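Local coordinates for DNA polymerase III subunit beta (Deinococcus radiodurans, PDB 4TRT), which probably tethers DNA polymerases and other proteins to DNA, giving them processivity, as a ring-shaped head-to-tail homodimer that encircles the duplex, at residues Ser119-Ala124 with Lys225-Leu230; Val126-Gly131 with Ala208-Gly213; Gly131-Ala136 with Arg201-Gly206. One frame throughout, in Å; residues are numbered along the deposited sequence.

Interaction 1: Ser119-Ala124 with Lys225-Leu230; sequences SFPAQA and KMNLKL
Lys225 and Asn227 hold the Phe120 ring between them. At Lys225 the aliphatic chain runs past the phenylalanine: CB lies 3.7 Å from Phe120 CD2, and further out Lys225 CD is 3.7 Å from Phe120 CB. Its carbonyl oxygen comes obliquely to the ring, Lys225 O to Phe120 CE2 3.6 Å. Met226 turns its side chain to the other side of the sheet, against Leu199 of helix 193-202. Asn227, its CG anti to the carbonyl carbon (chi1 -67°), returns to the Phe120 side, its amide inclined only 26° to the ring, with ND2 over one face, 3.5 Å from Phe120 CD2. The same ND2 donates to Ser119 O at 2.9 Å; the acceptor lies near the amide plane, but the donor stands 40° above the carbonyl plane. The amide is fixed at both ends, since OD1 bonds Thr218 and ND2 also bonds Asp53, so neither buried polar atom lacks a partner. Strand 224-229 pairs with strand 52-59 on one flank and strand 216-220 on the other, joining N-terminal and central parts into one antiparallel sheet, and the linker crossing it marks the passage between two domains of a DNA polymerase III beta subunit.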
loop_
_atom_site.group_PDB
_atom_site.type_symbol
_atom_site.label_atom_id
_atom_site.label_comp_id
_atom_site.label_asym_id
_atom_site.label_seq_id
_atom_site.Cartn_x
_atom_site.Cartn_y
_atom_site.Cartn_z
ATOM N N SER A 119 -1.755 -31.089 17.502
ATOM C CA SER A 119 -2.791 -31.401 18.494
ATOM C C SER A 119 -3.236 -30.136 19.207
ATOM O O SER A 119 -2.407 -29.395 19.724
ATOM C CB SER A 119 -2.279 -32.385 19.563
ATOM O OG SER A 119 -2.551 -33.734 19.228
ATOM N N PHE A 120 -4.547 -29.928 19.265
ATOM C CA PHE A 120 -5.124 -28.774 19.925
ATOM C C PHE A 120 -6.018 -29.255 21.082
ATOM O O PHE A 120 -7.117 -29.746 20.840
ATOM C CB PHE A 120 -5.923 -27.942 18.913
ATOM C CG PHE A 120 -5.092 -27.427 17.759
ATOM C CD1 PHE A 120 -4.908 -28.200 16.615
ATOM C CD2 PHE A 120 -4.502 -26.175 17.813
ATOM C CE1 PHE A 120 -4.143 -27.734 15.561
ATOM C CE2 PHE A 120 -3.734 -25.701 16.755
ATOM C CZ PHE A 120 -3.557 -26.477 15.632
ATOM N N PRO A 121 -5.538 -29.148 22.340
ATOM C CA PRO A 121 -6.379 -29.548 23.483
ATOM C C PRO A 121 -7.597 -28.643 23.676
ATOM O O PRO A 121 -7.565 -27.479 23.271
ATOM C CB PRO A 121 -5.423 -29.454 24.677
ATOM C CG PRO A 121 -4.314 -28.564 24.233
ATOM C CD PRO A 121 -4.169 -28.800 22.763
ATOM N N ALA A 122 -8.649 -29.183 24.294
ATOM C CA ALA A 122 -9.973 -28.544 24.341
ATOM C C ALA A 122 -10.447 -28.056 25.725
ATOM O O ALA A 122 -11.316 -27.193 25.808
ATOM C CB ALA A 122 -11.011 -29.507 23.769
ATOM N N GLN A 123 -9.902 -28.609 26.804
ATOM C CA GLN A 123 -10.393 -28.298 28.153
ATOM C C GLN A 123 -10.575 -26.793 28.379
ATOM O O GLN A 123 -9.609 -26.018 28.291
ATOM C CB GLN A 123 -9.446 -28.880 29.209
ATOM C CG GLN A 123 -9.749 -28.449 30.639
ATOM C CD GLN A 123 -9.046 -29.307 31.670
ATOM O OE1 GLN A 123 -9.260 -30.518 31.734
ATOM N NE2 GLN A 123 -8.208 -28.687 32.491
ATOM N N ALA A 124 -11.812 -26.382 28.662
ATOM C CA ALA A 124 -12.129 -24.970 28.853
ATOM C C ALA A 124 -11.734 -24.510 30.254
ATOM O O ALA A 124 -12.556 -24.525 31.158
ATOM C CB ALA A 124 -13.617 -24.733 28.619
ATOM N N LYS A 225 -8.535 -22.624 16.309
ATOM C CA LYS A 225 -7.747 -23.066 17.454
ATOM C C LYS A 225 -6.291 -22.651 17.233
ATOM O O LYS A 225 -5.749 -22.842 16.140
ATOM C CB LYS A 225 -7.812 -24.580 17.604
ATOM C CG LYS A 225 -9.213 -25.164 17.519
ATOM C CD LYS A 225 -9.183 -26.655 17.808
ATOM C CE LYS A 225 -10.565 -27.241 18.043
ATOM N NZ LYS A 225 -11.147 -27.732 16.778
ATOM N N MET A 226 -5.650 -22.093 18.257
ATOM C CA MET A 226 -4.254 -21.666 18.134
ATOM C C MET A 226 -3.452 -22.171 19.305
ATOM O O MET A 226 -3.863 -21.969 20.464
ATOM C CB MET A 226 -4.155 -20.139 18.067
ATOM C CG MET A 226 -2.733 -19.631 17.868
ATOM S SD MET A 226 -2.556 -17.843 17.854
ATOM C CE MET A 226 -3.027 -17.450 16.182
ATOM N N ASN A 227 -2.314 -22.803 19.010
ATOM C CA ASN A 227 -1.315 -23.154 20.015
ATOM C C ASN A 227 -0.214 -22.104 20.003
ATOM O O ASN A 227 0.276 -21.716 18.932
ATOM C CB ASN A 227 -0.670 -24.526 19.746
ATOM C CG ASN A 227 -1.631 -25.688 19.900
ATOM O OD1 ASN A 227 -2.611 -25.607 20.646
ATOM N ND2 ASN A 227 -1.334 -26.801 19.211
ATOM N N LEU A 228 0.177 -21.657 21.193
ATOM C CA LEU A 228 1.296 -20.736 21.341
ATOM C C LEU A 228 2.082 -21.055 22.591
ATOM O O LEU A 228 1.565 -21.695 23.513
ATOM C CB LEU A 228 0.830 -19.296 21.414
ATOM C CG LEU A 228 -0.275 -19.019 22.438
ATOM C CD1 LEU A 228 0.004 -17.786 23.288
ATOM C CD2 LEU A 228 -1.619 -18.903 21.723
ATOM N N LYS A 229 3.329 -20.603 22.600
ATOM C CA LYS A 229 4.207 -20.788 23.730
ATOM C C LYS A 229 3.891 -19.724 24.754
ATOM O O LYS A 229 3.343 -18.682 24.417
ATOM C CB LYS A 229 5.660 -20.639 23.310
ATOM C CG LYS A 229 6.136 -21.704 22.351
ATOM C CD LYS A 229 7.560 -21.425 21.903
ATOM C CE LYS A 229 7.974 -22.374 20.795
ATOM N NZ LYS A 229 9.124 -21.788 20.056
ATOM N N LEU A 230 4.216 -20.001 26.009
ATOM C CA LEU A 230 4.096 -19.020 27.074
ATOM C C LEU A 230 5.495 -18.784 27.638
ATOM O O LEU A 230 6.300 -19.706 27.668
ATOM C CB LEU A 230 3.198 -19.553 28.192
ATOM C CG LEU A 230 1.701 -19.651 27.920
ATOM C CD1 LEU A 230 0.990 -20.269 29.123
ATOM C CD2 LEU A 230 1.147 -18.281 27.572
#

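Interaction 2: Val126-Gly131 with Ala208-Gly213; sequences VSLDGG and ARFTYG
Leu128 packs on Ala208 and Phe210 where strands 126-129 and 208-212 pair antiparallel, the former being the outermost strand of its sheet within this chain. Val126 with Phe210 and Leu128 with Ala208 are hydrogen-bonded pairs, and Ser127 with Arg209 between them is a non-hydrogen-bonded one. From Leu128 CB the chain turns to CG, which sits between the backbone N and the carbonyl carbon (chi1 38°) and lies 4.0 Å from Ala208 O. Of the two branches, CD1 meets Ala208 CB at 3.8 Å, while CD2 reaches CZ at the far end of the Phe210 ring, 3.9 Å away and oblique to it. Leu133 of helix 130-140 touches both Leu128 and Phe210. An alanine in place of Leu128 would probably open a gap beside Ala208 CB and leave the end of the Phe210 ring without its neighbour on this strand. At the end of the strand, Asp129 is the N-cap of helix 130-140, its OD2 accepting from Glu132 N. Phe210 N donates to Val126 O at 2.9 Å, whereas the return bond from Val126 N to Phe210 O is weak. At the other end Ala208 N meets Leu128 O at 2.8 Å, almost straight at hydrogen (179°) and nearly in line with the C=O bond.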
loop_
_atom_site.group_PDB
_atom_site.type_symbol
_atom_site.label_atom_id
_atom_site.label_comp_id
_atom_site.label_asym_id
_atom_site.label_seq_id
_atom_site.Cartn_x
_atom_site.Cartn_y
_atom_site.Cartn_z
ATOM N N VAL A 126 -10.410 -21.349 31.105
ATOM C CA VAL A 126 -10.964 -20.006 31.261
ATOM C C VAL A 126 -11.771 -19.670 30.024
ATOM O O VAL A 126 -11.534 -20.219 28.949
ATOM C CB VAL A 126 -9.876 -18.913 31.407
ATOM C CG1 VAL A 126 -10.323 -17.838 32.390
ATOM C CG2 VAL A 126 -8.561 -19.511 31.851
ATOM N N SER A 127 -12.714 -18.755 30.188
ATOM C CA SER A 127 -13.533 -18.253 29.098
ATOM C C SER A 127 -13.614 -16.731 29.198
ATOM O O SER A 127 -13.912 -16.196 30.257
ATOM C CB SER A 127 -14.924 -18.872 29.188
ATOM O OG SER A 127 -15.778 -18.388 28.171
ATOM N N LEU A 128 -13.311 -16.032 28.110
ATOM C CA LEU A 128 -13.509 -14.575 28.056
ATOM C C LEU A 128 -14.049 -14.172 26.688
ATOM O O LEU A 128 -14.211 -15.014 25.805
ATOM C CB LEU A 128 -12.204 -13.813 28.365
ATOM C CG LEU A 128 -10.933 -14.427 27.808
ATOM C CD1 LEU A 128 -10.835 -14.091 26.331
ATOM C CD2 LEU A 128 -9.701 -13.938 28.556
ATOM N N ASP A 129 -14.343 -12.890 26.516
ATOM C CA ASP A 129 -14.775 -12.399 25.212
ATOM C C ASP A 129 -13.565 -12.075 24.328
ATOM O O ASP A 129 -12.725 -11.256 24.700
ATOM C CB ASP A 129 -15.654 -11.165 25.335
ATOM C CG ASP A 129 -16.196 -10.722 23.991
ATOM O OD1 ASP A 129 -17.251 -11.246 23.566
ATOM O OD2 ASP A 129 -15.549 -9.878 23.349
ATOM N N GLY A 130 -13.502 -12.709 23.156
ATOM C CA GLY A 130 -12.372 -12.533 22.239
ATOM C C GLY A 130 -12.178 -11.121 21.710
ATOM O O GLY A 130 -11.050 -10.679 21.506
ATOM N N GLY A 131 -13.278 -10.415 21.484
ATOM C CA GLY A 131 -13.232 -9.021 21.044
ATOM C C GLY A 131 -12.651 -8.093 22.103
ATOM O O GLY A 131 -11.852 -7.219 21.795
ATOM N N ALA A 208 -13.892 -16.728 23.654
ATOM C CA ALA A 208 -12.586 -17.316 23.436
ATOM C C ALA A 208 -12.226 -18.157 24.659
ATOM O O ALA A 208 -12.260 -17.661 25.783
ATOM C CB ALA A 208 -11.559 -16.226 23.225
ATOM N N ARG A 209 -11.881 -19.420 24.440
ATOM C CA ARG A 209 -11.581 -20.358 25.526
ATOM C C ARG A 209 -10.085 -20.640 25.619
ATOM O O ARG A 209 -9.441 -20.881 24.603
ATOM C CB ARG A 209 -12.324 -21.679 25.304
ATOM C CG ARG A 209 -13.802 -21.636 25.681
ATOM C CD ARG A 209 -14.622 -22.820 25.165
ATOM N NE ARG A 209 -14.526 -23.050 23.718
ATOM C CZ ARG A 209 -15.169 -22.366 22.764
ATOM N NH1 ARG A 209 -15.975 -21.351 23.062
ATOM N NH2 ARG A 209 -14.988 -22.700 21.486
ATOM N N PHE A 210 -9.542 -20.632 26.834
ATOM C CA PHE A 210 -8.130 -20.955 27.076
ATOM C C PHE A 210 -8.011 -22.373 27.620
ATOM O O PHE A 210 -8.746 -22.757 28.538
ATOM C CB PHE A 210 -7.519 -20.026 28.134
ATOM C CG PHE A 210 -7.271 -18.613 27.682
ATOM C CD1 PHE A 210 -7.677 -18.141 26.444
ATOM C CD2 PHE A 210 -6.631 -17.732 28.549
ATOM C CE1 PHE A 210 -7.436 -16.829 26.078
ATOM C CE2 PHE A 210 -6.388 -16.423 28.187
ATOM C CZ PHE A 210 -6.781 -15.972 26.944
ATOM N N THR A 211 -7.081 -23.139 27.063
ATOM C CA THR A 211 -6.680 -24.415 27.631
ATOM C C THR A 211 -5.212 -24.277 28.022
ATOM O O THR A 211 -4.361 -24.059 27.154
ATOM C CB THR A 211 -6.804 -25.569 26.613
ATOM O OG1 THR A 211 -8.130 -25.598 26.070
ATOM C CG2 THR A 211 -6.476 -26.903 27.276
ATOM N N TYR A 212 -4.922 -24.422 29.315
ATOM C CA TYR A 212 -3.549 -24.332 29.825
ATOM C C TYR A 212 -2.776 -25.599 29.506
ATOM O O TYR A 212 -3.306 -26.696 29.604
ATOM C CB TYR A 212 -3.546 -24.143 31.343
ATOM C CG TYR A 212 -4.268 -22.915 31.819
ATOM C CD1 TYR A 212 -3.995 -21.672 31.259
ATOM C CD2 TYR A 212 -5.210 -22.986 32.841
ATOM C CE1 TYR A 212 -4.649 -20.539 31.698
ATOM C CE2 TYR A 212 -5.870 -21.859 33.289
ATOM C CZ TYR A 212 -5.583 -20.638 32.715
ATOM O OH TYR A 212 -6.217 -19.506 33.154
ATOM N N GLY A 213 -1.517 -25.438 29.122
ATOM C CA GLY A 213 -0.638 -26.570 28.880
ATOM C C GLY A 213 0.681 -26.339 29.567
ATOM O O GLY A 213 0.839 -25.372 30.311
#

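Interaction 3: Gly131-Ala136 with Arg201-Gly206; sequences GELSRA and RVLKDG
The guanidinium of Arg135 meets the carboxylate of Asp205 at its edge: NH2 and OD1 form a salt bridge of 3.2 Å, with OD1 near the guanidinium plane; the two flat groups are turned 65° apart, and one N-to-O pair makes the bridge. One guanidinium face carries Gly131 O, 3.1 Å above the plane and displaced toward the rim; this oxygen also accepts the helical bond from Arg135 N. The arginine chain bends at chi3, and the group folds back over the first turn of its own helix. Asp205 OD1 reaches Gly131 as well, 3.4 Å from its CA, and a CB on that glycine would collide with the carboxylate. Helix 130-140 here packs its beginning on the turn that leads from helix 193-202 into strand 207-212, within the central domain; in DNA polymerase III beta subunits such helices line the inner side of the ring. At Gly206, with phi 116°, a CB would press on the carbonyl oxygen of Asp205, and its N donates to Asp129 OD1. One helical position before Arg135, Ser134 CB rests on Leu203 CB at 3.9 Å, and Leu133 CD2 approaches Leu203 CD1 at 4.1 Å; Leu203 also packs on Ala208. Ser134 OG, anti to its backbone N (chi1 -175°), donates to a water at 2.6 Å, and that water donates to Leu203 O, also at 2.6 Å. Leu203 O has a second donor, Lys204 NZ at 3.0 Å, which stands above the carbonyl plane.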
loop_
_atom_site.group_PDB
_atom_site.type_symbol
_atom_site.label_atom_id
_atom_site.label_comp_id
_atom_site.label_asym_id
_atom_site.label_seq_id
_atom_site.Cartn_x
_atom_site.Cartn_y
_atom_site.Cartn_z
ATOM N N GLY A 131 -13.278 -10.415 21.484
ATOM C CA GLY A 131 -13.232 -9.021 21.044
ATOM C C GLY A 131 -12.651 -8.093 22.103
ATOM O O GLY A 131 -11.852 -7.219 21.795
ATOM N N GLU A 132 -13.063 -8.291 23.351
ATOM C CA GLU A 132 -12.532 -7.518 24.466
ATOM C C GLU A 132 -11.043 -7.798 24.591
ATOM O O GLU A 132 -10.234 -6.880 24.729
ATOM C CB GLU A 132 -13.236 -7.880 25.775
ATOM C CG GLU A 132 -14.702 -7.461 25.865
ATOM C CD GLU A 132 -14.900 -5.990 26.182
ATOM O OE1 GLU A 132 -13.900 -5.249 26.338
ATOM O OE2 GLU A 132 -16.072 -5.571 26.266
ATOM N N LEU A 133 -10.681 -9.074 24.532
ATOM C CA LEU A 133 -9.281 -9.472 24.669
ATOM C C LEU A 133 -8.420 -8.905 23.538
ATOM O O LEU A 133 -7.325 -8.423 23.780
ATOM C CB LEU A 133 -9.170 -10.994 24.715
ATOM C CG LEU A 133 -7.752 -11.541 24.861
ATOM C CD1 LEU A 133 -7.163 -11.088 26.193
ATOM C CD2 LEU A 133 -7.777 -13.066 24.790
ATOM N N SER A 134 -8.921 -8.964 22.311
ATOM C CA SER A 134 -8.208 -8.433 21.156
ATOM C C SER A 134 -7.956 -6.930 21.245
ATOM O O SER A 134 -6.853 -6.465 20.979
ATOM C CB SER A 134 -8.984 -8.735 19.876
ATOM O OG SER A 134 -8.238 -8.310 18.742
ATOM N N ARG A 135 -8.980 -6.165 21.605
ATOM C CA ARG A 135 -8.812 -4.710 21.729
ATOM C C ARG A 135 -7.865 -4.375 22.904
ATOM O O ARG A 135 -7.059 -3.468 22.789
ATOM C CB ARG A 135 -10.172 -3.980 21.774
ATOM C CG ARG A 135 -10.662 -3.520 20.392
ATOM C CD ARG A 135 -12.067 -2.935 20.368
ATOM N NE ARG A 135 -13.070 -3.961 20.063
ATOM C CZ ARG A 135 -13.766 -4.678 20.952
ATOM N NH1 ARG A 135 -13.607 -4.504 22.255
ATOM N NH2 ARG A 135 -14.644 -5.585 20.523
ATOM N N ALA A 136 -7.899 -5.153 23.989
ATOM C CA ALA A 136 -6.942 -4.980 25.083
ATOM C C ALA A 136 -5.515 -5.255 24.610
ATOM O O ALA A 136 -4.622 -4.437 24.823
ATOM C CB ALA A 136 -7.295 -5.850 26.281
ATOM N N ARG A 201 -4.986 -11.143 15.015
ATOM C CA ARG A 201 -5.479 -11.399 13.668
ATOM C C ARG A 201 -6.611 -12.427 13.604
ATOM O O ARG A 201 -7.382 -12.413 12.656
ATOM C CB ARG A 201 -4.321 -11.806 12.771
ATOM C CG ARG A 201 -3.401 -10.617 12.511
ATOM C CD ARG A 201 -2.085 -10.985 11.854
ATOM N NE ARG A 201 -1.223 -9.812 11.742
ATOM C CZ ARG A 201 -1.302 -8.921 10.757
ATOM N NH1 ARG A 201 -2.197 -9.076 9.797
ATOM N NH2 ARG A 201 -0.483 -7.877 10.732
ATOM N N VAL A 202 -6.735 -13.290 14.614
ATOM C CA VAL A 202 -7.790 -14.336 14.601
ATOM C C VAL A 202 -8.957 -14.128 15.576
ATOM O O VAL A 202 -10.026 -14.696 15.381
ATOM C CB VAL A 202 -7.218 -15.762 14.803
ATOM C CG1 VAL A 202 -6.155 -16.093 13.756
ATOM C CG2 VAL A 202 -6.684 -15.960 16.199
ATOM N N LEU A 203 -8.762 -13.352 16.633
ATOM C CA LEU A 203 -9.824 -13.168 17.624
ATOM C C LEU A 203 -10.968 -12.350 17.028
ATOM O O LEU A 203 -10.742 -11.381 16.323
ATOM C CB LEU A 203 -9.285 -12.466 18.877
ATOM C CG LEU A 203 -8.401 -13.321 19.791
ATOM C CD1 LEU A 203 -7.586 -12.447 20.740
ATOM C CD2 LEU A 203 -9.262 -14.322 20.559
ATOM N N LYS A 204 -12.199 -12.763 17.301
ATOM C CA LYS A 204 -13.387 -11.989 16.913
ATOM C C LYS A 204 -14.306 -11.847 18.119
ATOM O O LYS A 204 -14.066 -12.461 19.152
ATOM C CB LYS A 204 -14.112 -12.668 15.752
ATOM C CG LYS A 204 -13.364 -12.614 14.422
ATOM C CD LYS A 204 -13.429 -11.239 13.765
ATOM C CE LYS A 204 -12.316 -11.039 12.737
ATOM N NZ LYS A 204 -10.959 -10.988 13.361
ATOM N N ASP A 205 -15.337 -11.014 18.002
ATOM C CA ASP A 205 -16.360 -10.919 19.047
ATOM C C ASP A 205 -16.960 -12.295 19.327
ATOM O O ASP A 205 -17.169 -13.093 18.410
ATOM C CB ASP A 205 -17.485 -9.952 18.635
ATOM C CG ASP A 205 -17.088 -8.493 18.758
ATOM O OD1 ASP A 205 -16.054 -8.195 19.393
ATOM O OD2 ASP A 205 -17.823 -7.635 18.227
ATOM N N GLY A 206 -17.236 -12.565 20.595
ATOM C CA GLY A 206 -17.739 -13.866 21.008
ATOM C C GLY A 206 -16.741 -14.530 21.924
ATOM O O GLY A 206 -15.687 -13.974 22.212
HETATM O O HOH W 1 -9.214 -9.302 16.508
#

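In the fold
Following strand 103-108, the chain runs through the linker 119-124, which strand 224-229 meets a hundred residues later, closing interaction 1, the widest of the loops. Strand 126-129 comes next and is paired by strand 208-212 in interaction 2; helix 130-140 then leads off and meets the turn 201-206 in interaction 3. The three are fully nested, interaction 3 within interaction 2 and that within interaction 1, with none crossing. Gly131 belongs to both inner contacts, and Gly130 N with Gly206 O probably adds a hydrogen bond between them. Thr211 OG1 hydrogen-bonds to Gln123 O, tying linker to sheet, and Met226 against Val202 joins sheet to helix 193-202.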